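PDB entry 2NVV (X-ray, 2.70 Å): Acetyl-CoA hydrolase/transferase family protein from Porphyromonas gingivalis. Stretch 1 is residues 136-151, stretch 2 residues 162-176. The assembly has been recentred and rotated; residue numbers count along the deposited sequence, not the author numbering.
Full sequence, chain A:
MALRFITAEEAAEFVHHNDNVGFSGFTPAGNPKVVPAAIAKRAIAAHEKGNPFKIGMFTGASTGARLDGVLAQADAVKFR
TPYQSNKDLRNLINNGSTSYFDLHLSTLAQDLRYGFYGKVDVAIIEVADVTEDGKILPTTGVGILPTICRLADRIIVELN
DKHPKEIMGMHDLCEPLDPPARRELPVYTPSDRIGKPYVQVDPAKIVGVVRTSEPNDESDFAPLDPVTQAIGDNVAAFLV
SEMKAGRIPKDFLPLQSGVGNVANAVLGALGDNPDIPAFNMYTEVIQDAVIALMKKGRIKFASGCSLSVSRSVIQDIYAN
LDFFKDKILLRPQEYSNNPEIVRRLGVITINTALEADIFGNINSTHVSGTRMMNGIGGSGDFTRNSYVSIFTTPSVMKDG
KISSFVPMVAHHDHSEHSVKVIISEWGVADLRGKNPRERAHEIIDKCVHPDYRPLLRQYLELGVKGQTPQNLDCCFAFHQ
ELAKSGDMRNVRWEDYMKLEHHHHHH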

# COMPACT_ATOMS: atom_id res chain seq x y z
N ILE A 136 26.76 -19.88 6.52
CA ILE A 136 26.57 -18.87 7.55
C ILE A 136 25.34 -19.11 8.41
O ILE A 136 24.26 -19.39 7.89
CB ILE A 136 26.47 -17.46 6.91
CG1 ILE A 136 27.84 -17.00 6.41
CG2 ILE A 136 25.91 -16.46 7.91
CD1 ILE A 136 28.28 -17.68 5.13
N LEU A 137 25.52 -19.01 9.72
CA LEU A 137 24.42 -19.16 10.67
C LEU A 137 24.29 -17.80 11.36
O LEU A 137 25.15 -17.41 12.15
CB LEU A 137 24.72 -20.26 11.70
CG LEU A 137 23.64 -20.54 12.77
CD1 LEU A 137 22.33 -20.94 12.12
CD2 LEU A 137 24.11 -21.63 13.70
N PRO A 138 23.20 -17.07 11.07
CA PRO A 138 22.91 -15.75 11.63
C PRO A 138 22.69 -15.84 13.13
O PRO A 138 22.63 -16.94 13.69
CB PRO A 138 21.61 -15.33 10.92
CG PRO A 138 21.51 -16.25 9.76
CD PRO A 138 22.07 -17.54 10.25
N THR A 139 22.56 -14.69 13.78
CA THR A 139 22.32 -14.69 15.21
C THR A 139 20.86 -14.40 15.50
O THR A 139 19.99 -15.21 15.18
CB THR A 139 23.21 -13.68 15.96
OG1 THR A 139 23.12 -12.40 15.33
CG2 THR A 139 24.65 -14.14 15.95
N THR A 140 20.57 -13.24 16.07
CA THR A 140 19.20 -12.92 16.44
C THR A 140 18.37 -12.04 15.50
O THR A 140 17.23 -11.71 15.82
CB THR A 140 19.19 -12.30 17.86
OG1 THR A 140 20.14 -11.22 17.92
CG2 THR A 140 19.56 -13.36 18.89
N GLY A 141 18.94 -11.66 14.36
CA GLY A 141 18.21 -10.82 13.41
C GLY A 141 18.58 -11.21 12.00
O GLY A 141 19.74 -11.44 11.73
N VAL A 142 17.61 -11.28 11.09
CA VAL A 142 17.91 -11.66 9.71
C VAL A 142 17.99 -10.50 8.72
O VAL A 142 18.98 -10.35 8.02
CB VAL A 142 16.88 -12.70 9.17
CG1 VAL A 142 17.32 -13.18 7.78
CG2 VAL A 142 16.79 -13.88 10.14
N GLY A 143 16.95 -9.68 8.66
CA GLY A 143 16.94 -8.54 7.76
C GLY A 143 17.07 -8.89 6.30
O GLY A 143 16.22 -9.60 5.74
N ILE A 144 18.13 -8.38 5.66
CA ILE A 144 18.38 -8.64 4.25
C ILE A 144 19.65 -9.47 4.07
O ILE A 144 20.29 -9.42 3.03
CB ILE A 144 18.54 -7.32 3.46
CG1 ILE A 144 19.78 -6.56 3.93
CG2 ILE A 144 17.30 -6.47 3.64
CD1 ILE A 144 20.01 -5.24 3.22
N LEU A 145 19.99 -10.24 5.10
CA LEU A 145 21.18 -11.08 5.10
C LEU A 145 21.43 -11.87 3.82
O LEU A 145 22.44 -11.66 3.15
CB LEU A 145 21.12 -12.05 6.27
CG LEU A 145 22.21 -13.13 6.35
CD1 LEU A 145 23.49 -12.56 6.93
CD2 LEU A 145 21.73 -14.28 7.22
N PRO A 146 20.52 -12.79 3.46
CA PRO A 146 20.75 -13.56 2.23
C PRO A 146 21.02 -12.75 0.97
O PRO A 146 21.81 -13.17 0.12
CB PRO A 146 19.51 -14.44 2.13
CG PRO A 146 18.46 -13.71 2.92
CD PRO A 146 19.24 -13.17 4.08
N THR A 147 20.40 -11.59 0.85
CA THR A 147 20.59 -10.77 -0.33
C THR A 147 21.94 -10.06 -0.33
O THR A 147 22.60 -10.02 -1.37
CB THR A 147 19.46 -9.74 -0.47
OG1 THR A 147 18.20 -10.43 -0.46
CG2 THR A 147 19.61 -8.96 -1.78
N ILE A 148 22.36 -9.51 0.81
CA ILE A 148 23.65 -8.82 0.85
C ILE A 148 24.82 -9.79 0.68
O ILE A 148 25.86 -9.44 0.13
CB ILE A 148 23.83 -7.97 2.16
CG1 ILE A 148 23.63 -8.83 3.40
CG2 ILE A 148 22.86 -6.82 2.17
CD1 ILE A 148 23.79 -8.06 4.69
N CYS A 149 24.65 -11.02 1.17
CA CYS A 149 25.68 -12.04 1.06
C CYS A 149 25.81 -12.51 -0.38
O CYS A 149 26.91 -12.85 -0.85
CB CYS A 149 25.36 -13.23 1.95
SG CYS A 149 25.67 -12.98 3.71
N ARG A 150 24.68 -12.52 -1.09
CA ARG A 150 24.66 -12.94 -2.48
C ARG A 150 25.25 -11.89 -3.40
O ARG A 150 26.09 -12.20 -4.25
CB ARG A 150 23.22 -13.23 -2.92
CG ARG A 150 23.12 -13.56 -4.39
CD ARG A 150 21.83 -13.06 -5.02
NE ARG A 150 20.76 -14.06 -5.00
CZ ARG A 150 19.96 -14.31 -6.03
NH1 ARG A 150 20.11 -13.62 -7.16
NH2 ARG A 150 19.00 -15.23 -5.93
N LEU A 151 24.82 -10.64 -3.21
CA LEU A 151 25.26 -9.53 -4.04
C LEU A 151 26.63 -8.91 -3.75
O LEU A 151 27.21 -8.29 -4.63
CB LEU A 151 24.21 -8.42 -3.98
CG LEU A 151 23.04 -8.35 -4.96
CD1 LEU A 151 22.66 -9.73 -5.48
CD2 LEU A 151 21.87 -7.67 -4.25
N LYS A 162 28.78 -15.15 22.33
CA LYS A 162 27.50 -15.25 23.02
C LYS A 162 26.34 -15.97 22.34
O LYS A 162 25.34 -16.27 22.99
CB LYS A 162 27.07 -13.85 23.43
CG LYS A 162 28.06 -13.15 24.35
CD LYS A 162 28.51 -14.08 25.48
CE LYS A 162 28.96 -13.32 26.71
NZ LYS A 162 30.02 -12.33 26.39
N HIS A 163 26.46 -16.25 21.05
CA HIS A 163 25.38 -16.94 20.37
C HIS A 163 25.82 -18.32 19.92
O HIS A 163 26.67 -18.46 19.03
CB HIS A 163 24.89 -16.11 19.18
CG HIS A 163 24.34 -14.77 19.58
ND1 HIS A 163 25.13 -13.64 19.69
CD2 HIS A 163 23.09 -14.39 19.93
CE1 HIS A 163 24.38 -12.62 20.08
NE2 HIS A 163 23.14 -13.05 20.23
N PRO A 164 25.26 -19.37 20.54
CA PRO A 164 25.54 -20.78 20.27
C PRO A 164 25.05 -21.32 18.94
O PRO A 164 24.00 -20.94 18.45
CB PRO A 164 24.89 -21.49 21.46
CG PRO A 164 23.69 -20.64 21.71
CD PRO A 164 24.25 -19.24 21.62
N LYS A 165 25.82 -22.23 18.36
CA LYS A 165 25.45 -22.83 17.08
C LYS A 165 24.27 -23.78 17.22
O LYS A 165 23.77 -24.31 16.22
CB LYS A 165 26.66 -23.58 16.49
CG LYS A 165 27.36 -24.45 17.50
CD LYS A 165 28.61 -25.09 16.92
CE LYS A 165 29.53 -25.61 18.03
NZ LYS A 165 28.82 -26.49 19.01
N GLU A 166 23.83 -24.00 18.46
CA GLU A 166 22.69 -24.87 18.73
C GLU A 166 21.41 -24.18 18.25
O GLU A 166 20.34 -24.80 18.18
CB GLU A 166 22.59 -25.18 20.21
CG GLU A 166 23.55 -26.26 20.68
CD GLU A 166 24.99 -25.80 20.74
OE1 GLU A 166 25.89 -26.67 20.74
OE2 GLU A 166 25.23 -24.57 20.81
N ILE A 167 21.54 -22.90 17.92
CA ILE A 167 20.44 -22.08 17.42
C ILE A 167 20.02 -22.60 16.05
O ILE A 167 18.90 -22.38 15.61
CB ILE A 167 20.89 -20.59 17.33
CG1 ILE A 167 20.94 -20.01 18.73
CG2 ILE A 167 19.96 -19.79 16.46
CD1 ILE A 167 19.66 -20.22 19.50
N MSE A 168 20.95 -23.28 15.39
CA MSE A 168 20.71 -23.87 14.08
C MSE A 168 19.29 -24.42 13.99
O MSE A 168 18.94 -25.35 14.72
CB MSE A 168 21.72 -25.00 13.86
CG MSE A 168 21.49 -25.84 12.61
SE MSE A 168 22.18 -25.07 10.98
CE MSE A 168 23.98 -25.82 11.03
N GLY A 169 18.48 -23.86 13.10
CA GLY A 169 17.12 -24.33 12.96
C GLY A 169 16.09 -23.26 13.27
O GLY A 169 14.92 -23.39 12.92
N MSE A 170 16.52 -22.19 13.94
CA MSE A 170 15.61 -21.11 14.27
C MSE A 170 15.43 -20.09 13.16
O MSE A 170 14.59 -19.19 13.26
CB MSE A 170 16.07 -20.42 15.55
CG MSE A 170 15.84 -21.29 16.78
SE MSE A 170 16.08 -20.40 18.48
CE MSE A 170 15.84 -18.52 17.82
N HIS A 171 16.21 -20.22 12.09
CA HIS A 171 16.09 -19.31 10.96
C HIS A 171 15.56 -20.09 9.77
O HIS A 171 15.71 -21.32 9.69
CB HIS A 171 17.45 -18.71 10.58
CG HIS A 171 18.30 -18.30 11.74
ND1 HIS A 171 19.15 -19.17 12.39
CD2 HIS A 171 18.43 -17.11 12.37
CE1 HIS A 171 19.76 -18.54 13.37
NE2 HIS A 171 19.35 -17.28 13.38
N ASP A 172 14.92 -19.37 8.85
CA ASP A 172 14.39 -19.95 7.62
C ASP A 172 14.87 -18.95 6.58
O ASP A 172 14.24 -17.92 6.34
CB ASP A 172 12.87 -20.03 7.69
CG ASP A 172 12.28 -20.92 6.60
OD1 ASP A 172 13.00 -21.83 6.15
OD2 ASP A 172 11.12 -20.72 6.21
N LEU A 173 16.02 -19.24 5.98
CA LEU A 173 16.64 -18.35 5.01
C LEU A 173 16.48 -18.76 3.56
O LEU A 173 16.62 -19.92 3.21
CB LEU A 173 18.14 -18.20 5.30
CG LEU A 173 18.66 -17.64 6.63
CD1 LEU A 173 17.80 -16.49 7.11
CD2 LEU A 173 18.68 -18.73 7.66
N CYS A 174 16.20 -17.77 2.71
CA CYS A 174 16.06 -17.99 1.28
C CYS A 174 15.63 -16.73 0.56
O CYS A 174 15.38 -15.69 1.16
CB CYS A 174 15.07 -19.14 0.98
SG CYS A 174 13.37 -18.97 1.62
N GLU A 175 15.58 -16.85 -0.77
CA GLU A 175 15.17 -15.78 -1.65
C GLU A 175 14.39 -16.45 -2.75
O GLU A 175 14.66 -17.59 -3.09
CB GLU A 175 16.37 -15.09 -2.28
CG GLU A 175 17.25 -14.35 -1.30
CD GLU A 175 18.41 -13.68 -1.99
OE1 GLU A 175 19.26 -14.40 -2.56
OE2 GLU A 175 18.46 -12.42 -1.97
N PRO A 176 13.40 -15.75 -3.32
CA PRO A 176 12.61 -16.35 -4.40
C PRO A 176 13.21 -15.99 -5.75
O PRO A 176 14.06 -15.11 -5.85
CB PRO A 176 11.24 -15.70 -4.20
CG PRO A 176 11.63 -14.30 -3.82
CD PRO A 176 12.77 -14.50 -2.84

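What forms the apolar centre of the contact? V142 and L173 both direct their CA-to-CB bonds toward the opposite stretch, and V142 CG1 comes within 3.4 Å of L173 CD1, a tight apolar contact. P138 adds its ring to the same leucine, with P138 CG 4.3 Å from L173 CD2. L137 extends the patch: its CA-to-CB bond points sideways, with chi1 in the t well, and its end comes nearer, so that L137 CD2 lies 4.1 Å from M168 CB, the selenomethionine. The side chains of V142, L173, P138 and L137 have no polar atoms of their own, and they gain by covering one another and the CB of M168. L137 also sets a methyl against the imidazole of H171, with L137 CD1 3.6 Å from H171 ND1.

How does a histidine fit among such neighbours? H171 offers a flat ring whose face and edge do different work. P138 covers one face, its CD 3.9 Å from the centroid of the H171 ring and nearly on the ring normal, a CH-pi contact. At the edge, H171 NE2 donates a hydrogen bond to T139 O at 2.8 Å, with an almost straight angle of 173° at the hydrogen. The buried imidazole thus satisfies a backbone carbonyl while the proline packs over its ring. A second CH-pi contact joins T139 to H163, with T139 CG2 4.0 Å from the centroid of the H163 ring and over its face.

What does the backbone do to bring these groups together? Stretch 1 leaves a strand at its start, passes through a loop and a type II' turn from V142 to L145, and enters a helix at L145; G143, inside that turn, has the positive phi that favours glycine. Stretch 2 is mostly loop, with a 3-10 segment at 165-167 and a type II turn from I167 to M170. No backbone-to-backbone hydrogen bond links the two, and the CA atoms of L137 and M168 stand 6.9 Å apart, those of P146 and C174 6.5 Å. Side chains therefore fill most of the contact.

Where does the contact turn polar? At the helix of stretch 1: the CA-to-CB bond of E175 points toward it, and E175 CG packs 4.1 Å from P146 CB before the carboxylate meets two partners. T147 OG1 donates to E175 OE2 at a short 2.5 Å, while R150 NE reaches E175 OE1 at 2.9 Å in a salt bridge that is also a hydrogen bond, though bent to 132°. Opposite charges thus meet at the exposed R150, with both carboxylate oxygens engaged by the helix.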